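Local coordinates for protein UTP--glucose-1-phosphate uridylyltransferase (PDB 6IKX) that catalyses the transfer of a uridylyl group from UTP to alpha-D-glucose 1-phosphate, yielding UDP-glucose and diphosphate, at residues L7-L12 / P24-T29; L53-S58 / V98-Q103; H111-A116 / K215-L220. The protein carries 1 engineered substitution. All coordinates share one frame; numbering follows the deposited sequence.

How the contacts relate
Contacts 1 and 2 both supply residues to the nucleotide site, and contact 3, a helix pair, lies beyond. Strands 4-8 and 50-55 lie side by side, so contacts 1 and 2, with centres about 10 Å apart, are joined by backbone hydrogen bonds: Val9 N to Val54 O (2.8 Å) and Val54 N to Leu7 O (3.0 Å). Contact 2 leads to contact 3, about 15 Å away centre to centre, through the hydrogen bond between Gln103 NE2 and His111 ND1 (2.8 Å). The centres of contacts 1 and 3 are about 20 Å apart, yet Pro8 CB touches Ala112 CB at 3.9 Å. Pro8, Ala10, Gly11, Lys25 and Gln103 bind UTP in the nucleotide complex; this chain holds a sulfate beside them instead.

Contact 1: residues L7-L12 / P24-T29. With SO4 (sulfate ion), chain G; EDO (1,2-ethanediol), chain K.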
loop_
_atom_site.group_PDB
_atom_site.type_symbol
_atom_site.label_atom_id
_atom_site.label_comp_id
_atom_site.label_asym_id
_atom_site.label_seq_id
_atom_site.Cartn_x
_atom_site.Cartn_y
_atom_site.Cartn_z
ATOM N N LEU A 7 13.017 0.101 17.472
ATOM C CA LEU A 7 13.736 -0.276 16.219
ATOM C C LEU A 7 13.510 0.861 15.249
ATOM O O LEU A 7 12.387 1.043 14.785
ATOM C CB LEU A 7 13.224 -1.558 15.575
ATOM C CG LEU A 7 13.128 -2.820 16.412
ATOM C CD1 LEU A 7 13.528 -4.040 15.594
ATOM C CD2 LEU A 7 13.906 -2.718 17.717
ATOM N N PRO A 8 14.495 1.731 15.000
ATOM C CA PRO A 8 14.272 2.901 14.150
ATOM C C PRO A 8 14.419 2.420 12.704
ATOM O O PRO A 8 15.502 2.087 12.382
ATOM C CB PRO A 8 15.376 3.893 14.558
ATOM C CG PRO A 8 16.035 3.238 15.748
ATOM C CD PRO A 8 15.851 1.741 15.545
ATOM N N VAL A 9 13.323 2.324 11.949
ATOM C CA VAL A 9 13.269 1.662 10.601
ATOM C C VAL A 9 12.626 2.617 9.566
ATOM O O VAL A 9 11.986 2.132 8.636
ATOM C CB VAL A 9 12.495 0.324 10.701
ATOM C CG1 VAL A 9 13.172 -0.681 11.623
ATOM C CG2 VAL A 9 11.066 0.542 11.146
ATOM N N ALA A 10 12.794 3.933 9.695
ATOM C CA ALA A 10 12.194 4.943 8.786
ATOM C C ALA A 10 13.162 5.408 7.685
ATOM O O ALA A 10 12.710 6.226 6.878
ATOM C CB ALA A 10 11.654 6.116 9.562
ATOM N N GLY A 11 14.410 4.930 7.613
ATOM C CA GLY A 11 15.352 5.268 6.510
ATOM C C GLY A 11 14.745 4.972 5.141
ATOM O O GLY A 11 13.759 4.245 5.141
ATOM N N LEU A 12 15.244 5.530 4.022
ATOM C CA LEU A 12 14.736 5.184 2.650
ATOM C C LEU A 12 15.640 4.172 1.952
ATOM O O LEU A 12 15.337 3.796 0.784
ATOM C CB LEU A 12 14.597 6.446 1.809
ATOM C CG LEU A 12 13.683 7.504 2.406
ATOM C CD1 LEU A 12 13.207 8.464 1.338
ATOM C CD2 LEU A 12 12.495 6.872 3.105
ATOM N N PRO A 24 11.117 -2.088 1.792
ATOM C CA PRO A 24 12.019 -1.683 2.864
ATOM C C PRO A 24 13.377 -2.390 2.827
ATOM O O PRO A 24 13.417 -3.571 2.543
ATOM C CB PRO A 24 11.153 -2.017 4.083
ATOM C CG PRO A 24 9.741 -1.752 3.614
ATOM C CD PRO A 24 9.750 -2.377 2.235
ATOM N N LYS A 25 14.458 -1.674 3.143
ATOM C CA LYS A 25 15.784 -2.323 3.410
ATOM C C LYS A 25 15.576 -3.441 4.442
ATOM O O LYS A 25 16.212 -4.474 4.300
ATOM C CB LYS A 25 16.860 -1.353 3.911
ATOM C CG LYS A 25 16.463 -0.514 5.130
ATOM C CD LYS A 25 17.302 0.757 5.407
ATOM C CE LYS A 25 16.446 1.997 5.666
ATOM N NZ LYS A 25 15.919 2.110 7.059
ATOM N N GLU A 26 14.692 -3.242 5.427
ATOM C CA GLU A 26 14.462 -4.192 6.542
ATOM C C GLU A 26 13.855 -5.489 6.004
ATOM O O GLU A 26 14.007 -6.496 6.681
ATOM C CB GLU A 26 13.556 -3.554 7.590
ATOM C CG GLU A 26 14.199 -2.351 8.270
ATOM C CD GLU A 26 14.055 -1.016 7.536
ATOM O OE1 GLU A 26 13.471 -0.972 6.386
ATOM O OE2 GLU A 26 14.513 -0.007 8.105
ATOM N N MET A 27 13.231 -5.453 4.811
ATOM C CA MET A 27 12.472 -6.589 4.207
ATOM C C MET A 27 13.332 -7.341 3.186
ATOM O O MET A 27 12.845 -8.275 2.517
ATOM C CB MET A 27 11.156 -6.108 3.584
ATOM C CG MET A 27 10.142 -5.713 4.645
ATOM S SD MET A 27 9.953 -7.020 5.908
ATOM C CE MET A 27 8.900 -8.088 4.938
ATOM N N VAL A 28 14.606 -7.013 3.144
ATOM C CA VAL A 28 15.594 -7.657 2.246
ATOM C C VAL A 28 15.909 -9.071 2.750
ATOM O O VAL A 28 16.245 -9.252 3.951
ATOM C CB VAL A 28 16.819 -6.736 2.191
ATOM C CG1 VAL A 28 18.124 -7.459 1.946
ATOM C CG2 VAL A 28 16.570 -5.652 1.151
ATOM N N THR A 29 15.897 -10.037 1.844
ATOM C CA THR A 29 15.830 -11.456 2.238
ATOM C C THR A 29 17.245 -11.904 2.564
ATOM O O THR A 29 18.168 -11.610 1.825
ATOM C CB THR A 29 14.951 -12.320 1.313
ATOM O OG1 THR A 29 15.632 -13.553 1.053
ATOM C CG2 THR A 29 14.515 -11.615 0.045
HETATM S S SO4 G . 16.018 6.071 10.784
HETATM O O1 SO4 G . 16.159 5.015 9.804
HETATM O O2 SO4 G . 14.856 5.795 11.601
HETATM O O3 SO4 G . 15.846 7.341 10.126
HETATM O O4 SO4 G . 17.205 6.140 11.603
HETATM C C1 EDO K . 12.592 4.344 -0.380
HETATM O O1 EDO K . 13.414 3.190 -0.753
HETATM C C2 EDO K . 11.112 4.364 -0.672
HETATM O O2 EDO K . 10.512 5.676 -0.602
#
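Lys25 reaches across to the backbone of Gly11, its NZ lying 3.3 Å from Gly11 CA and its CE resting on the glycine carbonyl group. The amino group meets the Gly11 amide as donor against donor; its bond goes instead to Glu26 OE2 (2.7 Å), a salt bridge between sequence neighbours that reaches the oxygen on its syn side but 31° out of the carboxylate plane. That same oxygen sits against Val9, 3.3 Å from Val9 CB. Glu26 gets there by a bend at chi2 (85°), which turns CD back over the valine. Residues 7-12 run from the end of strand 4-8 into the glycine-rich nucleotide-binding loop of the nucleotidyltransferases; Pro8, Ala10, Gly11 and Leu12 bind UTP in the nucleotide complex, as does Lys25 from the facing turn. Here a sulfate ion lies beside the loop, held by weak bonds from Ala10 N and Gly11 N, the latter to SO4 O1 at 2.8 Å. One shell further out, Lys59 forms a salt bridge with Glu26 OE1 and a hydrogen bond with Val9 O, tying the carboxylate to the loop. The 3-10 turn of residues 25-27, closed by Met27 N to Pro24 O (3.0 Å), sets the bases of the Lys25 and Glu26 side chains.

Contact 2: residues L53-S58 / V98-Q103; sequences LVTHSS and VISVRQ
Arg102 is folded over Thr55 by two turns of its chain: CG stands anti to its own carbonyl carbon (chi1 -69°), and a bend at chi2 (-63°) brings CD back to 3.5 Å from Thr55 O and 3.8 Å from Thr55 CG2. The guanidinium then lies with Thr55 CG2 at its edge, while Ser57 CA stands over one face, displaced toward the rim, with CZ 3.6 Å from it. On the opposite side of the sheet, Val54 and Val101 lie side by side and point the same way, Val54 CG2 facing Val101 CG1, while Val54 CG1 touches Gln103 CB at 4.0 Å.

Between these two layers runs a parallel ladder. Leu53 and Thr55 each use both backbone polar groups: Leu53 N donates to Ile99 O (2.8 Å) and Leu53 O accepts from Val101 N, after which Thr55 N donates to Val101 O (2.7 Å) and Thr55 O accepts from Gln103 N. Val54 turns its N and O the other way, to strand 4-8, so strand 50-55 is an inner strand of the Rossmann-like GT-A sheet. Leu53, Thr55 and Ser100 face helix 60-65, with Leu53 CD1 closing on Val98 CG1 at 3.7 Å, whereas Val54 and Gln103 face helix 109-115. The ladder ends at Gln103, which binds UTP and UDP-glucose in the ligand complexes.

The two polar ends are employed differently. Gln103 NE2 is hydrogen-bonded within its own chain, to His111 ND1 and Gly108 O. Arg102 lends its aliphatic part to Thr55 and sends its charge to a neighbouring subunit, where NH1 meets Asp67 in a salt bridge and Asn64 in a hydrogen bond; the pairing is consistent with placing both a subunit contact and a nucleotide-binding side chain.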
loop_
_atom_site.group_PDB
_atom_site.type_symbol
_atom_site.label_atom_id
_atom_site.label_comp_id
_atom_site.label_asym_id
_atom_site.label_seq_id
_atom_site.Cartn_x
_atom_site.Cartn_y
_atom_site.Cartn_z
ATOM N N LEU A 53 8.448 -0.015 16.532
ATOM C CA LEU A 53 8.987 0.320 15.177
ATOM C C LEU A 53 8.806 1.836 14.951
ATOM O O LEU A 53 7.653 2.280 14.965
ATOM C CB LEU A 53 8.194 -0.446 14.103
ATOM C CG LEU A 53 8.206 -1.965 14.174
ATOM C CD1 LEU A 53 7.357 -2.559 13.080
ATOM C CD2 LEU A 53 9.600 -2.516 14.080
ATOM N N VAL A 54 9.868 2.618 14.775
ATOM C CA VAL A 54 9.730 4.035 14.333
ATOM C C VAL A 54 9.794 3.995 12.814
ATOM O O VAL A 54 10.871 3.646 12.272
ATOM C CB VAL A 54 10.809 4.955 14.938
ATOM C CG1 VAL A 54 10.563 6.408 14.606
ATOM C CG2 VAL A 54 10.862 4.808 16.438
ATOM N N THR A 55 8.689 4.296 12.140
ATOM C CA THR A 55 8.586 3.893 10.715
ATOM C C THR A 55 8.241 5.061 9.773
ATOM O O THR A 55 8.032 6.208 10.174
ATOM C CB THR A 55 7.675 2.653 10.600
ATOM O OG1 THR A 55 8.017 1.994 9.378
ATOM C CG2 THR A 55 6.195 2.949 10.682
ATOM N N HIS A 56 8.282 4.741 8.503
ATOM C CA HIS A 56 7.975 5.625 7.361
ATOM C C HIS A 56 6.733 5.062 6.683
ATOM O O HIS A 56 6.588 3.789 6.659
ATOM C CB HIS A 56 9.208 5.675 6.455
ATOM C CG HIS A 56 9.127 6.642 5.335
ATOM N ND1 HIS A 56 8.928 6.234 4.033
ATOM C CD2 HIS A 56 9.229 7.981 5.312
ATOM C CE1 HIS A 56 8.909 7.290 3.246
ATOM N NE2 HIS A 56 9.093 8.375 4.011
ATOM N N SER A 57 5.944 5.965 6.107
ATOM C CA SER A 57 4.734 5.703 5.281
ATOM C C SER A 57 5.003 4.673 4.171
ATOM O O SER A 57 4.040 4.099 3.707
ATOM C CB SER A 57 4.200 7.004 4.698
ATOM O OG SER A 57 5.162 7.561 3.815
ATOM N N SER A 58 6.237 4.426 3.765
ATOM C CA SER A 58 6.556 3.414 2.708
ATOM C C SER A 58 6.806 2.008 3.286
ATOM O O SER A 58 7.085 1.131 2.512
ATOM C CB SER A 58 7.755 3.841 1.886
ATOM O OG SER A 58 8.950 3.674 2.634
ATOM N N VAL A 98 3.798 -5.697 18.741
ATOM C CA VAL A 98 4.568 -4.837 17.810
ATOM C C VAL A 98 3.794 -3.542 17.609
ATOM O O VAL A 98 2.644 -3.637 17.245
ATOM C CB VAL A 98 4.795 -5.553 16.480
ATOM C CG1 VAL A 98 5.560 -4.642 15.523
ATOM C CG2 VAL A 98 5.525 -6.863 16.705
ATOM N N ILE A 99 4.430 -2.398 17.830
ATOM C CA ILE A 99 3.800 -1.042 17.901
ATOM C C ILE A 99 4.411 -0.151 16.817
ATOM O O ILE A 99 5.636 -0.236 16.587
ATOM C CB ILE A 99 4.072 -0.384 19.261
ATOM C CG1 ILE A 99 3.601 -1.260 20.421
ATOM C CG2 ILE A 99 3.447 1.000 19.309
ATOM C CD1 ILE A 99 2.154 -1.690 20.306
ATOM N N SER A 100 3.628 0.757 16.250
ATOM C CA SER A 100 4.129 1.679 15.206
ATOM C C SER A 100 3.961 3.127 15.638
ATOM O O SER A 100 2.869 3.486 16.159
ATOM C CB SER A 100 3.435 1.446 13.908
ATOM O OG SER A 100 4.188 0.519 13.158
ATOM N N VAL A 101 4.994 3.916 15.358
ATOM C CA VAL A 101 4.909 5.398 15.367
ATOM C C VAL A 101 5.730 5.866 14.176
ATOM O O VAL A 101 6.663 5.149 13.746
ATOM C CB VAL A 101 5.389 5.978 16.716
ATOM C CG1 VAL A 101 6.889 5.775 16.909
ATOM C CG2 VAL A 101 4.994 7.442 16.858
ATOM N N ARG A 102 5.307 6.982 13.603
ATOM C CA ARG A 102 5.913 7.567 12.376
ATOM C C ARG A 102 6.991 8.573 12.749
ATOM O O ARG A 102 6.700 9.475 13.544
ATOM C CB ARG A 102 4.836 8.254 11.523
ATOM C CG ARG A 102 3.879 7.253 10.905
ATOM C CD ARG A 102 4.526 6.275 9.926
ATOM N NE ARG A 102 3.553 5.420 9.238
ATOM C CZ ARG A 102 2.721 5.798 8.261
ATOM N NH1 ARG A 102 2.683 7.041 7.818
ATOM N NH2 ARG A 102 1.874 4.931 7.749
ATOM N N GLN A 103 8.181 8.440 12.162
ATOM C CA GLN A 103 9.158 9.562 12.056
ATOM C C GLN A 103 8.671 10.502 10.960
ATOM O O GLN A 103 8.750 10.128 9.805
ATOM C CB GLN A 103 10.544 9.079 11.655
ATOM C CG GLN A 103 11.540 10.220 11.570
ATOM C CD GLN A 103 12.939 9.702 11.709
ATOM O OE1 GLN A 103 13.239 8.593 11.264
ATOM N NE2 GLN A 103 13.802 10.521 12.292
#

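Contact 3: residues H111-A116 / K215-L220; sequences HAVLCA and KIMQLL
Met217 drives its methyl group against Val113, with CE 3.3 Å from Val113 O and 3.8 Å from Val113 CG1. The chain is bent at chi2 (-75°), which swings SD toward the other helix, 3.5 Å from the same carbonyl oxygen; that oxygen is already engaged by Ala116 N, just past the end of its helix, so the thioether adds only van der Waals contact to a polar atom with a partner. Val113 CG1 is the hub of the tight side. It also receives Leu220 CD1 at 3.7 Å, and the valine is crossed at about a right angle by both Met217 and Leu220. The buried core is therefore Val113 packed against Met217 and Leu220, in a pair of short helices whose axes pass 9.5 Å apart at 127°.

Leu114 lies on the side nearer solvent. It slides past Leu220 in the opposite direction, CG meeting Leu220 CB at 3.9 Å, and its CD2 leans on the backbone of the facing helix, 3.8 Å from Met217 O, with Met217 SD more distant. In contrast to the buried Val113, Met217 and Leu220, this residue is partly exposed, and Gln218, on the next step of the facing helix, is exposed. The closest CA pair also falls here, Leu114 CA and Met217 CA being 5.6 Å apart.

The contact is plain apolar packing between helix 109-115, which follows strand 97-102, and helix 216-220, which comes shortly after strand 209-212. Phe125 of strand 125-128 underlies Val113, Ile216 and Met217 together. Helix 233-240 packs on Ile216 and Leu220 through Ala236, and helix 117-120 touches Met217 through Lys117 and Val120.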
loop_
_atom_site.group_PDB
_atom_site.type_symbol
_atom_site.label_atom_id
_atom_site.label_comp_id
_atom_site.label_asym_id
_atom_site.label_seq_id
_atom_site.Cartn_x
_atom_site.Cartn_y
_atom_site.Cartn_z
ATOM N N HIS A 111 16.361 11.811 16.522
ATOM C CA HIS A 111 14.980 12.287 16.232
ATOM C C HIS A 111 14.031 11.078 16.170
ATOM O O HIS A 111 12.918 11.179 16.748
ATOM C CB HIS A 111 14.959 13.132 14.960
ATOM C CG HIS A 111 13.577 13.525 14.555
ATOM N ND1 HIS A 111 12.924 12.923 13.503
ATOM C CD2 HIS A 111 12.730 14.452 15.057
ATOM C CE1 HIS A 111 11.738 13.484 13.371
ATOM N NE2 HIS A 111 11.583 14.406 14.327
ATOM N N ALA A 112 14.501 9.968 15.580
ATOM C CA ALA A 112 13.771 8.687 15.512
ATOM C C ALA A 112 13.453 8.192 16.936
ATOM O O ALA A 112 12.264 7.925 17.251
ATOM C CB ALA A 112 14.601 7.700 14.751
ATOM N N VAL A 113 14.466 8.088 17.785
ATOM C CA VAL A 113 14.286 7.645 19.193
ATOM C C VAL A 113 13.314 8.609 19.892
ATOM O O VAL A 113 12.396 8.119 20.563
ATOM C CB VAL A 113 15.634 7.524 19.923
ATOM C CG1 VAL A 113 15.455 7.276 21.406
ATOM C CG2 VAL A 113 16.483 6.424 19.306
ATOM N N LEU A 114 13.444 9.921 19.694
ATOM C CA LEU A 114 12.521 10.921 20.307
ATOM C C LEU A 114 11.061 10.681 19.880
ATOM O O LEU A 114 10.153 10.931 20.721
ATOM C CB LEU A 114 12.983 12.312 19.876
ATOM C CG LEU A 114 12.793 13.435 20.878
ATOM C CD1 LEU A 114 12.580 14.745 20.141
ATOM C CD2 LEU A 114 11.666 13.171 21.864
ATOM N N CYS A 115 10.823 10.248 18.627
ATOM C CA CYS A 115 9.476 9.932 18.064
ATOM C C CYS A 115 8.776 8.856 18.901
ATOM O O CYS A 115 7.578 8.915 19.033
ATOM C CB CYS A 115 9.548 9.455 16.618
ATOM S SG CYS A 115 10.049 10.733 15.431
ATOM N N ALA A 116 9.515 7.967 19.540
ATOM C CA ALA A 116 8.951 6.925 20.418
ATOM C C ALA A 116 8.768 7.405 21.865
ATOM O O ALA A 116 8.628 6.551 22.731
ATOM C CB ALA A 116 9.849 5.712 20.383
ATOM N N LYS A 215 15.118 9.261 30.717
ATOM C CA LYS A 215 15.796 10.584 30.795
ATOM C C LYS A 215 16.141 11.024 29.371
ATOM O O LYS A 215 15.995 12.228 29.088
ATOM C CB LYS A 215 17.156 10.486 31.511
ATOM C CG LYS A 215 17.234 10.750 33.009
ATOM C CD LYS A 215 18.679 10.587 33.572
ATOM N N ILE A 216 16.686 10.083 28.566
ATOM C CA ILE A 216 17.348 10.348 27.255
ATOM C C ILE A 216 16.402 11.152 26.368
ATOM O O ILE A 216 16.909 11.818 25.508
ATOM C CB ILE A 216 17.780 9.052 26.534
ATOM C CG1 ILE A 216 18.970 9.237 25.584
ATOM C CG2 ILE A 216 16.598 8.458 25.786
ATOM C CD1 ILE A 216 20.204 9.883 26.197
ATOM N N MET A 217 15.089 11.048 26.560
ATOM C CA MET A 217 14.077 11.683 25.672
ATOM C C MET A 217 14.044 13.192 25.892
ATOM O O MET A 217 13.764 13.905 24.911
ATOM C CB MET A 217 12.660 11.131 25.907
ATOM C CG MET A 217 12.515 9.673 25.567
ATOM S SD MET A 217 12.462 9.357 23.793
ATOM C CE MET A 217 12.526 7.571 23.864
ATOM N N GLN A 218 14.272 13.653 27.125
ATOM C CA GLN A 218 14.292 15.104 27.462
ATOM C C GLN A 218 15.647 15.648 27.067
ATOM O O GLN A 218 15.733 16.810 26.634
ATOM C CB GLN A 218 14.048 15.352 28.945
ATOM C CG GLN A 218 12.572 15.457 29.289
ATOM C CD GLN A 218 11.922 14.099 29.280
ATOM O OE1 GLN A 218 12.471 13.147 29.830
ATOM N NE2 GLN A 218 10.755 14.010 28.652
ATOM N N LEU A 219 16.660 14.806 27.192
ATOM C CA LEU A 219 17.978 15.128 26.633
ATOM C C LEU A 219 17.852 15.322 25.115
ATOM O O LEU A 219 18.371 16.351 24.631
ATOM C CB LEU A 219 18.962 14.027 27.016
ATOM C CG LEU A 219 19.240 13.899 28.519
ATOM C CD1 LEU A 219 20.362 12.892 28.795
ATOM C CD2 LEU A 219 19.573 15.245 29.124
ATOM N N LEU A 220 17.204 14.413 24.370
ATOM C CA LEU A 220 17.075 14.522 22.873
ATOM C C LEU A 220 16.278 15.788 22.510
ATOM O O LEU A 220 16.574 16.373 21.470
ATOM C CB LEU A 220 16.434 13.263 22.278
ATOM C CG LEU A 220 17.353 12.038 22.172
ATOM C CD1 LEU A 220 16.548 10.786 21.974
ATOM C CD2 LEU A 220 18.354 12.163 21.034
#